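PDB 4P25: major capsid protein from Norovirus Hu/GI.7/TCH-060/USA/2003, which probably builds the norovirus capsid and, through its protruding domain, binds histo-blood group antigen glycans such as Lewis Y. Local coordinates for residues V40-G45 and W174-Y179; A236-E241 and S289-R294. All blocks are in the same frame, centred on the assembly; numbering follows the deposited sequence.

Contact 1. Residues V40-G45 and W174-Y179; sequences VQFQNG and WKIPSY
I176 is the main apolar knob of this contact, pressing its two branches against the backbone of Q41 and F42. Its CG2 lies 3.3 Å from Q41 O and also packs on F42 CA. Its CD1 approaches the same carbonyl oxygen, with Q41 O to I176 CD1 at 3.4 Å. I176 CG1 sits between its own backbone N and carbonyl carbon (chi1 59°), which leaves CG2 beside the N and lets both branches reach the Q41 peptide.

W174 carries the rest of the apolar part. V40 CG1 meets the edge of the W174 indole at CE3, 3.9 Å away and near the ring plane. F42 CZ reaches W174 CE3 obliquely.

Carbon-to-oxygen van der Waals contacts form the polar margin. The F42 side chain sets out away from the other segment, but its ring turns back, and F42 CE1 is 3.4 Å from W174 O. Q43 CB and CG both rest against Y179 OH.

Between the segments, hydrogen bonding runs through one water, which accepts from Q41 N at 2.8 Å and donates to W174 O. Internal to 40-45, Q43 NE2 donates to Q41 O at 3.0 Å, from above the carbonyl plane. Q43 is bent at chi2 (-59°), which folds its amide back to this oxygen. Q43 OE1 is held by A190 N, and Q41 NE2 by A190 O.

The contact joins the loop between strands 29-31 and 66-73 to the loop between strands 154-163 and 201-208, near the chain centre. It lies against the antiparallel pair 201-208 and 218-221: Y204 touches V40, F42 and W174, the last edge-to-face, and P220 packs on F42 and W174.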
loop_
_atom_site.group_PDB
_atom_site.type_symbol
_atom_site.label_atom_id
_atom_site.label_comp_id
_atom_site.label_asym_id
_atom_site.label_seq_id
_atom_site.Cartn_x
_atom_site.Cartn_y
_atom_site.Cartn_z
ATOM N N VAL A 40 -1.108 16.189 -18.429
ATOM C CA VAL A 40 -0.663 14.838 -18.083
ATOM C C VAL A 40 -1.736 13.813 -18.434
ATOM O O VAL A 40 -2.894 14.162 -18.665
ATOM C CB VAL A 40 -0.270 14.700 -16.589
ATOM C CG1 VAL A 40 0.877 15.653 -16.247
ATOM C CG2 VAL A 40 -1.482 14.922 -15.674
ATOM N N GLN A 41 -1.342 12.546 -18.481
ATOM C CA GLN A 41 -2.285 11.494 -18.826
ATOM C C GLN A 41 -1.972 10.218 -18.052
ATOM O O GLN A 41 -1.960 9.120 -18.615
ATOM C CB GLN A 41 -2.273 11.230 -20.337
ATOM C CG GLN A 41 -3.525 10.508 -20.807
ATOM C CD GLN A 41 -3.503 10.139 -22.274
ATOM O OE1 GLN A 41 -2.565 10.469 -23.002
ATOM N NE2 GLN A 41 -4.547 9.451 -22.717
ATOM N N PHE A 42 -1.713 10.373 -16.757
ATOM C CA PHE A 42 -1.400 9.238 -15.894
ATOM C C PHE A 42 -2.490 8.179 -16.013
ATOM O O PHE A 42 -3.673 8.515 -16.153
ATOM C CB PHE A 42 -1.252 9.695 -14.437
ATOM C CG PHE A 42 -0.232 10.789 -14.234
ATOM C CD1 PHE A 42 0.866 10.909 -15.074
ATOM C CD2 PHE A 42 -0.370 11.692 -13.188
ATOM C CE1 PHE A 42 1.803 11.919 -14.882
ATOM C CE2 PHE A 42 0.567 12.701 -12.989
ATOM C CZ PHE A 42 1.652 12.811 -13.839
ATOM N N GLN A 43 -2.093 6.909 -15.980
ATOM C CA GLN A 43 -3.045 5.801 -16.093
ATOM C C GLN A 43 -3.366 5.174 -14.745
ATOM O O GLN A 43 -4.370 4.484 -14.600
ATOM C CB GLN A 43 -2.520 4.741 -17.064
ATOM C CG GLN A 43 -2.449 5.258 -18.489
ATOM C CD GLN A 43 -3.800 5.720 -18.980
ATOM O OE1 GLN A 43 -4.765 4.951 -18.974
ATOM N NE2 GLN A 43 -3.883 6.976 -19.406
ATOM N N ASN A 44 -2.504 5.423 -13.766
ATOM C CA ASN A 44 -2.791 5.070 -12.385
ATOM C C ASN A 44 -3.156 6.311 -11.573
ATOM O O ASN A 44 -2.868 7.441 -11.987
ATOM C CB ASN A 44 -1.616 4.305 -11.768
ATOM C CG ASN A 44 -1.526 2.882 -12.282
ATOM O OD1 ASN A 44 -2.553 2.246 -12.540
ATOM N ND2 ASN A 44 -0.307 2.377 -12.446
ATOM N N GLY A 45 -3.811 6.101 -10.434
ATOM C CA GLY A 45 -4.355 7.199 -9.646
ATOM C C GLY A 45 -5.527 7.922 -10.287
ATOM O O GLY A 45 -5.786 9.086 -9.973
ATOM N N TRP A 174 6.898 12.114 -15.532
ATOM C CA TRP A 174 5.618 12.722 -15.887
ATOM C C TRP A 174 5.022 12.102 -17.154
ATOM O O TRP A 174 3.870 12.365 -17.503
ATOM C CB TRP A 174 5.780 14.238 -16.041
ATOM C CG TRP A 174 6.183 14.907 -14.761
ATOM C CD1 TRP A 174 7.393 14.814 -14.133
ATOM C CD2 TRP A 174 5.376 15.764 -13.951
ATOM N NE1 TRP A 174 7.386 15.557 -12.979
ATOM C CE2 TRP A 174 6.157 16.153 -12.844
ATOM C CE3 TRP A 174 4.065 16.241 -14.050
ATOM C CZ2 TRP A 174 5.673 16.999 -11.848
ATOM C CZ3 TRP A 174 3.588 17.078 -13.062
ATOM C CH2 TRP A 174 4.389 17.449 -11.976
ATOM N N LYS A 175 5.810 11.274 -17.834
ATOM C CA LYS A 175 5.349 10.575 -19.034
ATOM C C LYS A 175 4.673 9.239 -18.694
ATOM O O LYS A 175 4.891 8.681 -17.623
ATOM C CB LYS A 175 6.528 10.316 -19.970
ATOM C CG LYS A 175 7.149 11.587 -20.524
ATOM C CD LYS A 175 8.281 11.279 -21.482
ATOM C CE LYS A 175 8.709 12.524 -22.242
ATOM N NZ LYS A 175 9.881 12.249 -23.111
ATOM N N ILE A 176 3.848 8.752 -19.618
ATOM C CA ILE A 176 3.268 7.420 -19.503
ATOM C C ILE A 176 3.776 6.505 -20.627
ATOM O O ILE A 176 4.331 6.990 -21.617
ATOM C CB ILE A 176 1.712 7.445 -19.528
ATOM C CG1 ILE A 176 1.196 8.067 -20.829
ATOM C CG2 ILE A 176 1.173 8.134 -18.283
ATOM C CD1 ILE A 176 -0.232 7.663 -21.167
ATOM N N PRO A 177 3.616 5.180 -20.467
ATOM C CA PRO A 177 4.089 4.280 -21.519
ATOM C C PRO A 177 3.199 4.301 -22.750
ATOM O O PRO A 177 2.091 4.838 -22.716
ATOM C CB PRO A 177 3.978 2.891 -20.864
ATOM C CG PRO A 177 3.880 3.148 -19.395
ATOM C CD PRO A 177 3.152 4.434 -19.282
ATOM N N SER A 178 3.712 3.726 -23.836
ATOM C CA SER A 178 2.888 3.289 -24.949
ATOM C C SER A 178 2.552 1.836 -24.653
ATOM O O SER A 178 3.450 1.019 -24.468
ATOM C CB SER A 178 3.674 3.371 -26.254
ATOM O OG SER A 178 2.987 2.698 -27.294
ATOM N N TYR A 179 1.267 1.508 -24.592
ATOM C CA TYR A 179 0.863 0.175 -24.148
ATOM C C TYR A 179 0.842 -0.826 -25.289
ATOM O O TYR A 179 0.620 -2.025 -25.097
ATOM C CB TYR A 179 -0.467 0.238 -23.396
ATOM C CG TYR A 179 -0.325 0.967 -22.078
ATOM C CD1 TYR A 179 -0.098 0.272 -20.901
ATOM C CD2 TYR A 179 -0.373 2.357 -22.018
ATOM C CE1 TYR A 179 0.050 0.939 -19.689
ATOM C CE2 TYR A 179 -0.220 3.031 -20.814
ATOM C CZ TYR A 179 -0.006 2.318 -19.652
ATOM O OH TYR A 179 0.140 2.971 -18.452
HETATM O O HOH W 1 1.396 11.961 -18.798
#

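Contact 2. Residues A236-E241 and S289-R294; sequences APVRGE and SSWVSR
E241 OE1 accepts a hydrogen bond from R294 N at 2.7 Å, with an N-H...O angle of 158°. The donor comes to the anti side of the carboxylate, 27° out of its plane. The E241 chain is extended beyond CG, which carries the carboxylate across to the R294 backbone. E241 OE1 also touches R294 CB at 3.3 Å. The guanidinium of R294 leads away, and R294 NE stays 6.6 Å from E241 OE1, so the grip is on the backbone. A second, weak bond runs from E241 N to V292 O at 3.3 Å.

The other half of the contact is one face of the W291 indole, laid against the backbone of V238 to G240. R239 N stands 3.5 Å above the W291 ring plane, toward the rim. G240 N lies 3.4 Å from W291 CE3. R239 CB sits over the five-membered ring in a CH-pi contact, 14° off the normal. V238 CG1 touches the six-membered ring at CZ3, the two side chains crossing at about a right angle. G240, with no side chain, brings its CA within 4.1 Å of W291 CB.

The loop between helix 225-234 and strand 242-248 thus folds over the end of strand 285-292. There V292 pairs with A242 in the antiparallel sheet, and S289 and S290 both face L244 in a classic beta bulge. W291 also meets F288 edge-to-face. The chemistry is mixed: an aromatic face bears on peptide groups and methylene carbon, while a carboxylate fixes the chain just past the strand, where charge on E241 would probably strengthen the bond.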
loop_
_atom_site.group_PDB
_atom_site.type_symbol
_atom_site.label_atom_id
_atom_site.label_comp_id
_atom_site.label_asym_id
_atom_site.label_seq_id
_atom_site.Cartn_x
_atom_site.Cartn_y
_atom_site.Cartn_z
ATOM N N ALA A 236 -20.355 7.916 -4.002
ATOM C CA ALA A 236 -21.130 9.114 -3.688
ATOM C C ALA A 236 -21.688 9.793 -4.935
ATOM O O ALA A 236 -21.039 9.806 -5.981
ATOM C CB ALA A 236 -20.283 10.096 -2.885
ATOM N N PRO A 237 -22.902 10.357 -4.828
ATOM C CA PRO A 237 -23.459 11.152 -5.925
ATOM C C PRO A 237 -22.677 12.449 -6.097
ATOM O O PRO A 237 -22.278 13.058 -5.105
ATOM C CB PRO A 237 -24.879 11.461 -5.440
ATOM C CG PRO A 237 -24.791 11.384 -3.951
ATOM C CD PRO A 237 -23.829 10.265 -3.687
ATOM N N VAL A 238 -22.450 12.860 -7.339
ATOM C CA VAL A 238 -21.823 14.151 -7.594
ATOM C C VAL A 238 -22.917 15.203 -7.700
ATOM O O VAL A 238 -23.811 15.096 -8.541
ATOM C CB VAL A 238 -20.973 14.133 -8.872
ATOM C CG1 VAL A 238 -20.576 15.543 -9.260
ATOM C CG2 VAL A 238 -19.739 13.285 -8.663
ATOM N N ARG A 239 -22.853 16.214 -6.841
ATOM C CA ARG A 239 -23.963 17.152 -6.690
ATOM C C ARG A 239 -23.616 18.577 -7.088
ATOM O O ARG A 239 -24.383 19.507 -6.837
ATOM C CB ARG A 239 -24.458 17.142 -5.252
ATOM C CG ARG A 239 -24.889 15.791 -4.763
ATOM C CD ARG A 239 -25.693 15.964 -3.520
ATOM N NE ARG A 239 -26.084 14.687 -2.941
ATOM C CZ ARG A 239 -27.142 13.987 -3.340
ATOM N NH1 ARG A 239 -27.883 14.455 -4.331
ATOM N NH2 ARG A 239 -27.461 12.826 -2.767
ATOM N N GLY A 240 -22.455 18.746 -7.700
ATOM C CA GLY A 240 -22.022 20.052 -8.154
ATOM C C GLY A 240 -20.928 19.876 -9.180
ATOM O O GLY A 240 -20.490 18.757 -9.444
ATOM N N GLU A 241 -20.474 20.984 -9.749
ATOM C CA GLU A 241 -19.474 20.936 -10.805
ATOM C C GLU A 241 -18.066 20.750 -10.258
ATOM O O GLU A 241 -17.154 20.373 -10.992
ATOM C CB GLU A 241 -19.570 22.191 -11.669
ATOM C CG GLU A 241 -20.870 22.250 -12.463
ATOM C CD GLU A 241 -21.058 23.559 -13.194
ATOM O OE1 GLU A 241 -20.582 24.597 -12.691
ATOM O OE2 GLU A 241 -21.687 23.546 -14.273
ATOM N N SER A 289 -15.769 20.763 1.995
ATOM C CA SER A 289 -16.492 21.908 2.534
ATOM C C SER A 289 -17.871 22.091 1.897
ATOM O O SER A 289 -18.875 22.146 2.603
ATOM C CB SER A 289 -15.664 23.183 2.397
ATOM O OG SER A 289 -16.317 24.259 3.045
ATOM N N SER A 290 -17.915 22.187 0.571
ATOM C CA SER A 290 -19.188 22.333 -0.134
ATOM C C SER A 290 -19.051 22.073 -1.630
ATOM O O SER A 290 -17.945 22.056 -2.174
ATOM C CB SER A 290 -19.763 23.735 0.080
ATOM O OG SER A 290 -18.939 24.714 -0.530
ATOM N N TRP A 291 -20.189 21.860 -2.284
ATOM C CA TRP A 291 -20.235 21.786 -3.734
ATOM C C TRP A 291 -20.256 23.193 -4.307
ATOM O O TRP A 291 -20.989 24.062 -3.824
ATOM C CB TRP A 291 -21.469 21.007 -4.198
ATOM C CG TRP A 291 -21.416 19.549 -3.857
ATOM C CD1 TRP A 291 -22.083 18.915 -2.848
ATOM C CD2 TRP A 291 -20.647 18.541 -4.526
ATOM N NE1 TRP A 291 -21.778 17.574 -2.850
ATOM C CE2 TRP A 291 -20.901 17.319 -3.868
ATOM C CE3 TRP A 291 -19.773 18.555 -5.615
ATOM C CZ2 TRP A 291 -20.308 16.120 -4.270
ATOM C CZ3 TRP A 291 -19.186 17.366 -6.012
ATOM C CH2 TRP A 291 -19.456 16.165 -5.341
ATOM N N VAL A 292 -19.437 23.427 -5.327
ATOM C CA VAL A 292 -19.369 24.746 -5.948
ATOM C C VAL A 292 -19.447 24.642 -7.465
ATOM O O VAL A 292 -19.300 23.557 -8.036
ATOM C CB VAL A 292 -18.081 25.501 -5.559
ATOM C CG1 VAL A 292 -18.003 25.694 -4.050
ATOM C CG2 VAL A 292 -16.846 24.771 -6.080
ATOM N N SER A 293 -19.674 25.773 -8.117
ATOM C CA SER A 293 -19.752 25.785 -9.566
ATOM C C SER A 293 -18.367 25.658 -10.185
ATOM O O SER A 293 -17.349 25.823 -9.510
ATOM C CB SER A 293 -20.431 27.055 -10.063
ATOM O OG SER A 293 -19.596 28.175 -9.860
ATOM N N ARG A 294 -18.352 25.372 -11.479
ATOM C CA ARG A 294 -17.124 25.136 -12.222
ATOM C C ARG A 294 -16.146 26.302 -12.139
ATOM O O ARG A 294 -14.930 26.101 -12.092
ATOM C CB ARG A 294 -17.460 24.819 -13.683
ATOM C CG ARG A 294 -16.253 24.643 -14.571
ATOM C CD ARG A 294 -16.453 23.529 -15.605
ATOM N NE ARG A 294 -15.158 23.035 -16.072
ATOM C CZ ARG A 294 -14.881 22.632 -17.313
ATOM N NH1 ARG A 294 -15.813 22.667 -18.255
ATOM N NH2 ARG A 294 -13.656 22.223 -17.606
#

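How the contacts relate
The two contacts lie about 27 Å apart between centres, with nearest atoms about 13 Å apart. They come in series along the chain: contact 1 closes before contact 2 opens. Contact 1 lies near the centre of the chain and joins two loops, one leading to strand 66-73 and the other following strand 154-163, both strands of the six-stranded sheet. Contact 2 is at the surface, about 24 Å from the chain centre, where loop 236-241 meets the end of strand 285-292 of the seven-stranded sheet. That sheet also links them, since strand 201-208, which packs on contact 1, belongs to it. None of the glycan-pocket residues lies in either contact, so both probably belong to the P-domain framework.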